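Local atomic coordinates of kelch-like protein 7 (Homo sapiens, PDB entry 3II7), a protein that serves as the substrate-recognition adapter of a CUL3-RBX1 E3 ubiquitin ligase, here represented by its kelch-repeat domain, and so directs substrate proteins to ubiquitination and degradation. Residues H143-V146 against L151-V154; H194-V197 against K202-A205; K103-G108 against Y174-E179; G157-N162 against R166-C171; V58-G63 against S288-V293. One frame throughout, in Å; residues are numbered along the deposited sequence.

In the fold
All five contacts belong to one six-bladed kelch propeller. Contacts 1 and 2 are buried inner hairpins of successive blades, each with two backbone hydrogen bonds and apolar side chains on both faces; they touch through Tyr153 and Ile203. Contact 4 is a smaller hairpin about 15 Å from contact 1, centre to centre, in the loop of the same blade, and is partly open to solvent. Contacts 3 and 5 join neighbouring blades by side chains alone. In contact 3, further out, tyrosines share a water; in contact 5, near the middle, methyl groups and a thiol meet. Contacts 1 and 3 share a sheet, since Ile152 pairs with Tyr174.

Contact 1: residues H143-V146 against L151-V154; sequences HGMV and LIYV
Met145 sets its thioether against two aliphatic residues of segment 151-154, and here the contact is tightly packed. With CG turned opposite the backbone N (chi1 -169°), the chain runs extended to SD, which lies 3.5 Å from Ile152 CG2, before the bend at chi3 carries CE off to one side. In the modelled conformer of Val154, its CG2 comes within 3.7 Å of Met145 CG, while its other methyl, CG1, rests 3.6 Å from His143 CD2. The imidazole is tied at NE2 to Ser107 of the neighbouring blade. These two strands form the inner hairpin of a blade in the six-bladed kelch beta-propeller, running antiparallel at 167°. Val146 and Tyr153 are its hydrogen-bonded pair: Val146 N reaches Tyr153 O at 2.9 Å, and Tyr153 N returns an almost straight bond to Val146 O at 2.8 Å. Alanine in place of Met145 would remove the thioether from Ile152 CG2 and Val154 CG2 and would probably open a gap toward Ala96 and Cys98 of the adjoining blade. Between the two strands the face of Val146 and Tyr153 is looser, though the next blade packs on it through Leu196 and Ile203. Val146 CG1 stays 4.2 Å from Tyr153 CB, with the phenol ring lying farther off. On the solvent side Val146 is partly exposed, with a bound ethanediol beside it, as is Leu151, whose branch turns toward Val173 and Asp175.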
# COMPACT_ATOMS: atom_id res chain seq x y z
N HIS A 143 2.72 2.67 -7.55
CA HIS A 143 1.69 1.70 -7.84
C HIS A 143 1.19 1.01 -6.58
O HIS A 143 1.83 1.04 -5.54
CB HIS A 143 2.23 0.62 -8.80
CG HIS A 143 3.49 -0.05 -8.30
ND1 HIS A 143 4.65 0.66 -8.07
CD2 HIS A 143 3.76 -1.34 -7.99
CE1 HIS A 143 5.58 -0.17 -7.62
NE2 HIS A 143 5.08 -1.39 -7.59
N GLY A 144 0.05 0.37 -6.70
CA GLY A 144 -0.41 -0.56 -5.64
C GLY A 144 -0.01 -1.99 -5.90
O GLY A 144 0.14 -2.42 -7.08
N MET A 145 0.20 -2.75 -4.82
CA MET A 145 0.45 -4.18 -4.92
C MET A 145 -0.25 -4.88 -3.80
O MET A 145 -0.12 -4.46 -2.62
CB MET A 145 1.94 -4.52 -4.89
CG MET A 145 2.24 -5.99 -5.26
SD MET A 145 3.99 -6.41 -5.70
CE MET A 145 4.72 -5.96 -4.13
N VAL A 146 -1.00 -5.93 -4.12
CA VAL A 146 -1.77 -6.66 -3.11
C VAL A 146 -1.75 -8.15 -3.37
O VAL A 146 -1.73 -8.59 -4.52
CB VAL A 146 -3.23 -6.13 -3.04
CG1 VAL A 146 -3.97 -6.44 -4.32
CG2 VAL A 146 -3.97 -6.68 -1.83
N LEU A 151 -1.89 -15.05 -5.22
CA LEU A 151 -1.37 -14.32 -6.38
C LEU A 151 -1.08 -12.90 -5.96
O LEU A 151 -1.67 -12.38 -5.00
CB LEU A 151 -2.38 -14.33 -7.53
CG LEU A 151 -2.81 -15.71 -8.05
CD1 LEU A 151 -3.72 -15.64 -9.31
CD2 LEU A 151 -1.58 -16.56 -8.35
N ILE A 152 -0.17 -12.26 -6.67
CA ILE A 152 0.28 -10.92 -6.35
C ILE A 152 -0.09 -10.01 -7.50
O ILE A 152 0.41 -10.17 -8.62
CB ILE A 152 1.77 -10.91 -6.12
CG1 ILE A 152 2.09 -11.83 -4.92
CG2 ILE A 152 2.32 -9.46 -5.90
CD1 ILE A 152 3.49 -11.88 -4.55
N TYR A 153 -0.95 -9.04 -7.22
CA TYR A 153 -1.49 -8.13 -8.22
C TYR A 153 -0.85 -6.77 -8.09
O TYR A 153 -0.71 -6.23 -6.97
CB TYR A 153 -2.98 -7.96 -8.06
CG TYR A 153 -3.78 -9.19 -8.32
CD1 TYR A 153 -4.40 -9.41 -9.55
CD2 TYR A 153 -3.89 -10.18 -7.36
CE1 TYR A 153 -5.11 -10.57 -9.79
CE2 TYR A 153 -4.61 -11.35 -7.60
CZ TYR A 153 -5.23 -11.53 -8.84
OH TYR A 153 -5.95 -12.68 -9.09
N VAL A 154 -0.46 -6.20 -9.22
CA VAL A 154 0.01 -4.84 -9.29
C VAL A 154 -0.91 -4.05 -10.25
O VAL A 154 -1.31 -4.58 -11.26
CB VAL A 154 1.42 -4.81 -9.86
CG1 VAL A 154 1.82 -3.42 -10.18
CG2 VAL A 154 2.41 -5.43 -8.87

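Contact 2: residues H194-V197 against K202-A205; sequences HGLV and KIFA
Leu196 and Ile203 meet diagonally across the inner hairpin of a kelch propeller blade, where strands 195-197 and 202-205 run antiparallel at 170°. Leu196 crosses Ile203 at a slant, and its CD1 approaches Ile203 CG2 to 3.6 Å. The isobutyl group reaches that far because CG lies opposite the backbone N (chi1 -164°) and the second torsion swings CD1 over the partner strand. The same methyl covers Ala205 CB at 3.9 Å, so one branch spans both residues that share its face of the sheet. His194, just before the strand, brings CD2 obliquely to the small Ala205 side chain, while its NE2 makes a weak hydrogen bond to Cys155 O of the preceding blade. Beyond this face, Leu196 and Ile203 pack on Val146 of that blade, joining the two blades near the middle of the propeller. On the other face, Val197 and Phe204 touch close to their backbones, with Val197 CG2 4.0 Å from Phe204 CB. The phenyl ring extends away from Val197 and meets the ring of Tyr220 in the next strand of the blade. Val197 N donates to Phe204 O at 3.0 Å. In return Val197 O accepts from Phe204 N at 2.8 Å and also receives a CA-H...O contact from Ile203 CA, 3.4 Å away.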
# COMPACT_ATOMS: atom_id res chain seq x y z
N HIS A 194 -3.05 5.44 -5.21
CA HIS A 194 -4.36 4.93 -4.90
C HIS A 194 -4.25 3.86 -3.82
O HIS A 194 -3.20 3.25 -3.62
CB HIS A 194 -5.02 4.30 -6.15
CG HIS A 194 -4.16 3.29 -6.87
ND1 HIS A 194 -2.99 3.63 -7.49
CD2 HIS A 194 -4.36 1.97 -7.14
CE1 HIS A 194 -2.46 2.57 -8.05
NE2 HIS A 194 -3.27 1.55 -7.88
N GLY A 195 -5.35 3.61 -3.16
CA GLY A 195 -5.47 2.46 -2.29
C GLY A 195 -5.72 1.24 -3.14
O GLY A 195 -6.28 1.33 -4.24
N LEU A 196 -5.34 0.08 -2.61
CA LEU A 196 -5.49 -1.19 -3.35
C LEU A 196 -5.65 -2.26 -2.32
O LEU A 196 -4.70 -2.57 -1.56
CB LEU A 196 -4.29 -1.48 -4.28
CG LEU A 196 -4.59 -2.56 -5.34
CD1 LEU A 196 -5.66 -2.02 -6.37
CD2 LEU A 196 -3.31 -3.06 -6.03
N VAL A 197 -6.88 -2.78 -2.24
CA VAL A 197 -7.26 -3.71 -1.19
C VAL A 197 -8.09 -4.84 -1.72
O VAL A 197 -8.97 -4.65 -2.56
CB VAL A 197 -8.00 -2.98 -0.02
CG1 VAL A 197 -7.09 -1.93 0.62
CG2 VAL A 197 -9.32 -2.34 -0.52
N LYS A 202 -12.68 -9.56 -4.85
CA LYS A 202 -12.55 -8.33 -5.62
C LYS A 202 -11.38 -7.52 -5.09
O LYS A 202 -11.11 -7.53 -3.90
CB LYS A 202 -13.82 -7.49 -5.50
CG LYS A 202 -15.03 -8.06 -6.19
CD LYS A 202 -16.31 -7.33 -5.75
CE LYS A 202 -17.55 -8.18 -6.02
NZ LYS A 202 -18.83 -7.44 -5.77
N ILE A 203 -10.72 -6.80 -6.00
CA ILE A 203 -9.64 -5.90 -5.61
C ILE A 203 -10.06 -4.46 -5.92
O ILE A 203 -10.23 -4.08 -7.11
CB ILE A 203 -8.32 -6.23 -6.34
CG1 ILE A 203 -7.85 -7.66 -5.98
CG2 ILE A 203 -7.26 -5.20 -6.00
CD1 ILE A 203 -6.61 -8.14 -6.81
N PHE A 204 -10.23 -3.64 -4.87
CA PHE A 204 -10.69 -2.28 -5.00
C PHE A 204 -9.50 -1.34 -5.15
O PHE A 204 -8.58 -1.37 -4.34
CB PHE A 204 -11.55 -1.87 -3.78
CG PHE A 204 -12.89 -2.54 -3.73
CD1 PHE A 204 -14.01 -1.89 -4.23
CD2 PHE A 204 -13.04 -3.80 -3.17
CE1 PHE A 204 -15.23 -2.48 -4.17
CE2 PHE A 204 -14.26 -4.40 -3.14
CZ PHE A 204 -15.36 -3.72 -3.63
N ALA A 205 -9.54 -0.52 -6.20
CA ALA A 205 -8.63 0.56 -6.39
C ALA A 205 -9.36 1.83 -5.99
O ALA A 205 -10.40 2.18 -6.59
CB ALA A 205 -8.16 0.62 -7.84

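Contact 3: residues K103-G108 against Y174-E179; sequences KIYTSG and YDPATE. With EDO (1,2-ethanediol), chain S.
Two successive kelch blades meet where Tyr105, on the second strand of one, faces Tyr174 and Pro176 at the end of the third strand of the next. The tyrosine side chains cross at about a right angle, with Tyr105 CE1 4.0 Å from Tyr174 CE2. Tyr174 reaches across because its CG lies opposite the backbone N (chi1 176°). A water joins the phenols, lying at the edge of both rings and in their planes, 3.0 Å from Tyr105 OH and 2.9 Å from Tyr174 OH. Beside it, Tyr105 OH rests on the proline, 3.7 Å from Pro176 CB. Phe120, from the same blade as Tyr105, touches both tyrosine rings and completes the aromatic cluster. Directly after Tyr174 the chain reverses. Asp175 OD1 accepts from Ala177 N at 2.9 Å, approached from well above the carboxylate plane, which makes an Asx turn. The same oxygen takes a hydrogen bond from O2 of a bound ethanediol at 2.7 Å, whereas Asp175 O receives weak bonds from the amides of Thr178 and Glu179. Replacing Asp175 with an alanine would probably leave the Ala177 amide without its acceptor and the turn that carries Pro176 freer to shift against Tyr105. Glu179 at the end of the turn forms a salt bridge with Lys133 of the other blade, while Tyr174 meets Trp181 on the outermost strand of its own. That tyrosine and tryptophan, separated by six intervening residues, are the aromatic signature of a kelch repeat.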
# COMPACT_ATOMS: atom_id res chain seq x y z
N LYS A 103 6.99 -15.10 2.21
CA LYS A 103 7.89 -14.22 1.49
C LYS A 103 7.34 -12.78 1.42
O LYS A 103 6.13 -12.57 1.26
CB LYS A 103 8.11 -14.73 0.07
CG LYS A 103 9.00 -15.98 0.02
CD LYS A 103 8.21 -17.26 0.08
CE LYS A 103 9.06 -18.46 -0.36
NZ LYS A 103 8.26 -19.70 -0.35
N ILE A 104 8.24 -11.82 1.56
CA ILE A 104 7.92 -10.41 1.38
C ILE A 104 8.38 -9.99 0.00
O ILE A 104 9.58 -10.00 -0.28
CB ILE A 104 8.67 -9.53 2.42
CG1 ILE A 104 8.41 -10.00 3.86
CG2 ILE A 104 8.29 -8.08 2.22
CD1 ILE A 104 7.01 -10.17 4.22
N TYR A 105 7.44 -9.57 -0.84
CA TYR A 105 7.73 -9.13 -2.19
C TYR A 105 7.79 -7.61 -2.27
O TYR A 105 7.03 -6.90 -1.61
CB TYR A 105 6.68 -9.66 -3.18
CG TYR A 105 6.65 -11.17 -3.29
CD1 TYR A 105 7.34 -11.82 -4.30
CD2 TYR A 105 5.90 -11.93 -2.40
CE1 TYR A 105 7.32 -13.19 -4.41
CE2 TYR A 105 5.87 -13.34 -2.52
CZ TYR A 105 6.59 -13.94 -3.53
OH TYR A 105 6.56 -15.31 -3.66
N THR A 106 8.75 -7.14 -3.06
CA THR A 106 8.93 -5.70 -3.32
C THR A 106 9.01 -5.49 -4.80
O THR A 106 9.71 -6.22 -5.49
CB THR A 106 10.19 -5.14 -2.60
OG1 THR A 106 11.38 -5.72 -3.11
CG2 THR A 106 10.11 -5.42 -1.08
N SER A 107 8.29 -4.49 -5.31
CA SER A 107 8.22 -4.23 -6.76
C SER A 107 8.35 -2.78 -7.12
O SER A 107 7.84 -1.90 -6.45
CB SER A 107 6.89 -4.73 -7.35
OG SER A 107 5.79 -3.98 -6.81
N GLY A 108 9.01 -2.56 -8.25
CA GLY A 108 9.08 -1.26 -8.84
C GLY A 108 9.80 -0.24 -8.00
O GLY A 108 10.73 -0.58 -7.23
N TYR A 174 1.31 -11.77 -10.71
CA TYR A 174 2.40 -12.69 -10.59
C TYR A 174 1.93 -13.91 -9.80
O TYR A 174 1.33 -13.76 -8.74
CB TYR A 174 3.53 -12.05 -9.82
CG TYR A 174 4.72 -12.95 -9.53
CD1 TYR A 174 5.67 -13.21 -10.52
CD2 TYR A 174 4.89 -13.54 -8.28
CE1 TYR A 174 6.79 -13.98 -10.27
CE2 TYR A 174 6.03 -14.34 -8.02
CZ TYR A 174 6.95 -14.56 -9.03
OH TYR A 174 8.09 -15.33 -8.82
N ASP A 175 2.19 -15.10 -10.32
CA ASP A 175 1.86 -16.32 -9.64
C ASP A 175 3.16 -16.93 -9.12
O ASP A 175 3.99 -17.37 -9.91
CB ASP A 175 1.17 -17.29 -10.58
CG ASP A 175 0.71 -18.56 -9.87
OD1 ASP A 175 1.11 -18.81 -8.72
OD2 ASP A 175 -0.07 -19.31 -10.48
N PRO A 176 3.35 -16.97 -7.80
CA PRO A 176 4.60 -17.54 -7.29
C PRO A 176 4.84 -19.01 -7.72
O PRO A 176 5.98 -19.46 -7.75
CB PRO A 176 4.44 -17.43 -5.78
CG PRO A 176 3.55 -16.28 -5.59
CD PRO A 176 2.55 -16.37 -6.71
N ALA A 177 3.77 -19.73 -8.01
CA ALA A 177 3.88 -21.13 -8.42
C ALA A 177 4.53 -21.26 -9.78
O ALA A 177 5.30 -22.18 -10.00
CB ALA A 177 2.52 -21.79 -8.43
N THR A 178 4.22 -20.32 -10.68
CA THR A 178 4.70 -20.36 -12.08
C THR A 178 5.86 -19.39 -12.33
O THR A 178 6.49 -19.44 -13.37
CB THR A 178 3.60 -19.99 -13.08
OG1 THR A 178 3.23 -18.63 -12.89
CG2 THR A 178 2.35 -20.92 -12.96
N GLU A 179 6.08 -18.48 -11.36
CA GLU A 179 7.03 -17.37 -11.50
C GLU A 179 6.83 -16.60 -12.79
O GLU A 179 7.79 -16.17 -13.46
CB GLU A 179 8.48 -17.84 -11.29
CG GLU A 179 8.70 -18.40 -9.88
CD GLU A 179 10.16 -18.41 -9.42
OE1 GLU A 179 11.07 -18.20 -10.25
OE2 GLU A 179 10.38 -18.67 -8.20
C1 EDO S . 0.46 -20.39 -5.22
O1 EDO S . 0.08 -21.77 -5.16
C2 EDO S . -0.57 -19.63 -6.04
O2 EDO S . -0.68 -20.23 -7.32
O HOH W 1 8.13 -16.25 -6.04

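Contact 4: residues G157-N162 against R166-C171; sequences GSLGNN and RVLNSC. With EDO (1,2-ethanediol), chain L.
Three backbone hydrogen bonds join Gly157-Leu159 to Arg166-Leu168 as a short antiparallel hairpin: Leu168 N to Gly157 O at 2.8 Å, Leu159 N to Arg166 O at 3.0 Å and Arg166 N to Leu159 O at 2.9 Å. On one face Leu159 and Arg166 lie side by side: both carry CG between the backbone N and the carbonyl carbon (chi1 46° and 70°), which sends the two chains out together, and Leu159 CD1 rests beside the aliphatic stem, 3.9 Å from Arg166 CG. The guanidinium group has Leu168 CD2 over one of its faces, offset toward the rim. Leu168 also lays its CB against the peptide of the first strand, 3.5 Å from Gly157 O. The hairpin lies in the loop between the second and third strands of a kelch propeller blade, just after the kelch double glycine, Gly156-Gly157. A CB on Gly157, at its backbone angles (phi 91°), would collide with the preceding carbonyl oxygen. Across the other face, Ser158 and Val167 form the non-hydrogen-bonded pair, with Ser158 CB 3.5 Å from Arg166 O. Val167 N gives an almost straight bond of 2.9 Å to O1 of a bound ethanediol, which Gly211 N also holds.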
# COMPACT_ATOMS: atom_id res chain seq x y z
N GLY A 157 0.29 3.18 -10.95
CA GLY A 157 1.61 3.78 -10.79
C GLY A 157 1.94 4.67 -11.96
O GLY A 157 1.11 4.96 -12.83
N SER A 158 3.19 5.13 -12.00
CA SER A 158 3.64 5.97 -13.10
C SER A 158 4.99 5.54 -13.62
O SER A 158 5.71 4.78 -12.96
CB SER A 158 3.70 7.42 -12.66
OG SER A 158 4.64 7.60 -11.62
N LEU A 159 5.34 6.06 -14.80
CA LEU A 159 6.71 5.99 -15.31
C LEU A 159 7.04 7.34 -15.95
O LEU A 159 6.12 8.09 -16.32
CB LEU A 159 6.86 4.84 -16.30
CG LEU A 159 5.81 4.63 -17.40
CD1 LEU A 159 5.83 5.71 -18.46
CD2 LEU A 159 6.08 3.25 -18.04
N GLY A 160 8.33 7.67 -16.04
CA GLY A 160 8.78 8.94 -16.58
C GLY A 160 8.58 10.08 -15.60
O GLY A 160 8.19 9.87 -14.44
N ASN A 161 8.85 11.31 -16.04
CA ASN A 161 8.68 12.48 -15.14
C ASN A 161 7.27 13.14 -15.26
O ASN A 161 6.40 12.62 -15.96
CB ASN A 161 9.81 13.48 -15.34
CG ASN A 161 9.80 14.14 -16.71
OD1 ASN A 161 8.78 14.18 -17.40
ND2 ASN A 161 10.95 14.67 -17.10
N ASN A 162 7.05 14.24 -14.52
CA ASN A 162 5.76 14.92 -14.52
C ASN A 162 5.45 15.73 -15.79
O ASN A 162 4.35 16.28 -15.92
CB ASN A 162 5.65 15.86 -13.30
CG ASN A 162 5.59 15.09 -11.98
OD1 ASN A 162 4.90 14.08 -11.85
ND2 ASN A 162 6.33 15.58 -10.98
N ARG A 166 3.85 9.37 -17.69
CA ARG A 166 2.43 9.11 -17.64
C ARG A 166 2.08 8.19 -16.51
O ARG A 166 2.90 7.38 -16.05
CB ARG A 166 1.90 8.56 -18.97
CG ARG A 166 2.32 7.19 -19.29
CD ARG A 166 2.00 6.85 -20.76
NE ARG A 166 2.62 5.59 -21.11
CZ ARG A 166 2.04 4.39 -21.00
NH1 ARG A 166 0.78 4.28 -20.57
NH2 ARG A 166 2.72 3.30 -21.34
N VAL A 167 0.85 8.34 -16.06
CA VAL A 167 0.24 7.49 -15.06
C VAL A 167 -0.46 6.33 -15.78
O VAL A 167 -1.09 6.52 -16.85
CB VAL A 167 -0.72 8.28 -14.16
CG1 VAL A 167 -1.33 7.39 -13.05
CG2 VAL A 167 0.01 9.47 -13.54
N LEU A 168 -0.35 5.15 -15.20
CA LEU A 168 -0.74 3.90 -15.86
C LEU A 168 -2.12 3.39 -15.42
O LEU A 168 -2.49 3.57 -14.27
CB LEU A 168 0.26 2.83 -15.52
CG LEU A 168 1.71 3.10 -15.89
CD1 LEU A 168 2.66 2.11 -15.11
CD2 LEU A 168 1.89 2.93 -17.38
N ASN A 169 -2.86 2.76 -16.36
CA ASN A 169 -4.02 2.01 -15.92
C ASN A 169 -3.75 0.50 -15.91
O ASN A 169 -4.57 -0.29 -15.41
CB ASN A 169 -5.28 2.37 -16.71
CG ASN A 169 -5.19 2.01 -18.16
OD1 ASN A 169 -4.12 1.65 -18.67
ND2 ASN A 169 -6.32 2.09 -18.85
N SER A 170 -2.57 0.09 -16.36
CA SER A 170 -2.31 -1.32 -16.53
C SER A 170 -2.23 -2.09 -15.21
O SER A 170 -1.85 -1.54 -14.15
CB SER A 170 -1.07 -1.52 -17.34
OG SER A 170 0.05 -1.12 -16.64
N CYS A 171 -2.62 -3.36 -15.32
CA CYS A 171 -2.67 -4.29 -14.19
C CYS A 171 -2.01 -5.57 -14.63
O CYS A 171 -2.21 -6.02 -15.75
CB CYS A 171 -4.14 -4.53 -13.82
SG CYS A 171 -4.44 -5.79 -12.54
C1 EDO L . -1.70 10.07 -18.05
O1 EDO L . -0.72 10.53 -17.09
C2 EDO L . -2.95 9.52 -17.36
O2 EDO L . -3.60 10.52 -16.56

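Contact 5: residues V58-G63 against S288-V293; sequences VYILGG and SCLICV. With EDO (1,2-ethanediol), chain N.
Ile60 carries CG2 opposite its backbone N and Leu290 turns CG the other way, opposite its carbonyl carbon (chi1 -57°), with CD1 then extended (chi2 174°), which brings Leu290 CD1 to 3.6 Å from Ile60 CG2. These residues join two adjoining blades of the kelch propeller. Strand 57-61 is the second strand of its blade. Strand 290-295, from the C-terminal end of the domain, adds to strands 13-18, 26-30 and 35-38 from the N-terminal end, the closure that seals the ring of a beta-propeller. The contact therefore spans residues more than two hundred positions apart, with the backbones well separated: Ile60 CA and Leu290 CA are 8.2 Å apart. Side chains alone cross the intervening distance, as expected between sheets stacked face to face. Leu290 CD1 also touches the other branch of the isoleucine, 4.1 Å from Ile60 CG1. Cys51, on the innermost strand 50-54 beside strand 57-61, also packs against Leu290 and Cys292. At the loop end of segment 288-293, Ser288 binds an ethanediol through both N and OG, with O2 of the diol 2.6 Å from Ser288 OG; Thr287 also holds this molecule. Further along the strand, Cys292 lets its thiol stand between the backbone N and the carbonyl carbon, aimed at Val58. There SG faces both branches of the valine evenly, 4.0 Å from Val58 CG1 and 4.0 Å from Val58 CG2.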
# COMPACT_ATOMS: atom_id res chain seq x y z
N VAL A 58 5.64 -6.24 11.22
CA VAL A 58 5.55 -5.18 10.19
C VAL A 58 6.95 -4.92 9.69
O VAL A 58 7.85 -4.61 10.49
CB VAL A 58 4.97 -3.88 10.73
CG1 VAL A 58 4.97 -2.80 9.63
CG2 VAL A 58 3.52 -4.06 11.29
N TYR A 59 7.15 -5.07 8.38
CA TYR A 59 8.43 -4.75 7.73
C TYR A 59 8.31 -3.41 7.05
O TYR A 59 7.35 -3.18 6.25
CB TYR A 59 8.79 -5.81 6.69
CG TYR A 59 8.99 -7.18 7.29
CD1 TYR A 59 10.26 -7.62 7.64
CD2 TYR A 59 7.93 -8.01 7.52
CE1 TYR A 59 10.45 -8.88 8.19
CE2 TYR A 59 8.09 -9.28 8.05
CZ TYR A 59 9.36 -9.71 8.40
OH TYR A 59 9.53 -10.95 8.95
N ILE A 60 9.26 -2.52 7.35
CA ILE A 60 9.34 -1.19 6.73
C ILE A 60 10.59 -1.18 5.88
O ILE A 60 11.71 -1.43 6.39
CB ILE A 60 9.37 -0.09 7.77
CG1 ILE A 60 8.04 -0.05 8.51
CG2 ILE A 60 9.65 1.32 7.10
CD1 ILE A 60 7.97 0.90 9.65
N LEU A 61 10.42 -0.95 4.59
CA LEU A 61 11.53 -1.12 3.64
C LEU A 61 11.51 -0.07 2.53
O LEU A 61 10.47 0.53 2.23
CB LEU A 61 11.53 -2.57 3.10
CG LEU A 61 10.25 -3.04 2.43
CD1 LEU A 61 10.19 -2.58 0.98
CD2 LEU A 61 10.15 -4.56 2.52
N GLY A 62 12.69 0.16 1.94
CA GLY A 62 12.83 1.14 0.88
C GLY A 62 12.75 2.57 1.38
O GLY A 62 12.82 2.84 2.60
N GLY A 63 12.63 3.49 0.44
CA GLY A 63 12.57 4.88 0.76
C GLY A 63 13.93 5.50 1.05
O GLY A 63 14.99 4.86 0.94
N SER A 288 1.65 11.13 4.50
CA SER A 288 2.61 10.26 3.84
C SER A 288 3.01 9.03 4.68
O SER A 288 4.09 8.48 4.50
CB SER A 288 3.84 11.06 3.46
OG SER A 288 4.44 11.60 4.62
N CYS A 289 2.15 8.62 5.58
CA CYS A 289 2.41 7.50 6.44
C CYS A 289 2.40 6.20 5.65
O CYS A 289 1.89 6.12 4.53
CB CYS A 289 1.34 7.42 7.53
SG CYS A 289 -0.33 7.18 6.94
N LEU A 290 2.99 5.18 6.25
CA LEU A 290 2.84 3.81 5.83
C LEU A 290 1.64 3.20 6.54
O LEU A 290 1.34 3.57 7.70
CB LEU A 290 4.14 3.04 6.13
CG LEU A 290 5.38 3.64 5.50
CD1 LEU A 290 6.60 2.88 6.01
CD2 LEU A 290 5.25 3.57 3.99
N ILE A 291 0.94 2.32 5.85
CA ILE A 291 -0.28 1.70 6.40
C ILE A 291 -0.33 0.21 6.06
O ILE A 291 0.04 -0.21 4.94
CB ILE A 291 -1.54 2.44 5.85
CG1 ILE A 291 -2.82 1.88 6.52
CG2 ILE A 291 -1.59 2.39 4.30
CD1 ILE A 291 -4.10 2.74 6.23
N CYS A 292 -0.76 -0.61 7.02
CA CYS A 292 -0.99 -2.02 6.77
C CYS A 292 -1.95 -2.57 7.81
O CYS A 292 -2.18 -1.96 8.86
CB CYS A 292 0.33 -2.82 6.77
SG CYS A 292 1.18 -2.88 8.33
N VAL A 293 -2.55 -3.71 7.49
CA VAL A 293 -3.41 -4.41 8.42
C VAL A 293 -2.55 -5.39 9.21
O VAL A 293 -1.74 -6.15 8.62
CB VAL A 293 -4.53 -5.16 7.71
CG1 VAL A 293 -5.39 -5.99 8.74
CG2 VAL A 293 -5.36 -4.19 6.92
C1 EDO N . 2.43 15.78 5.81
O1 EDO N . 1.09 15.36 6.05
C2 EDO N . 3.36 14.74 6.39
O2 EDO N . 3.13 13.52 5.69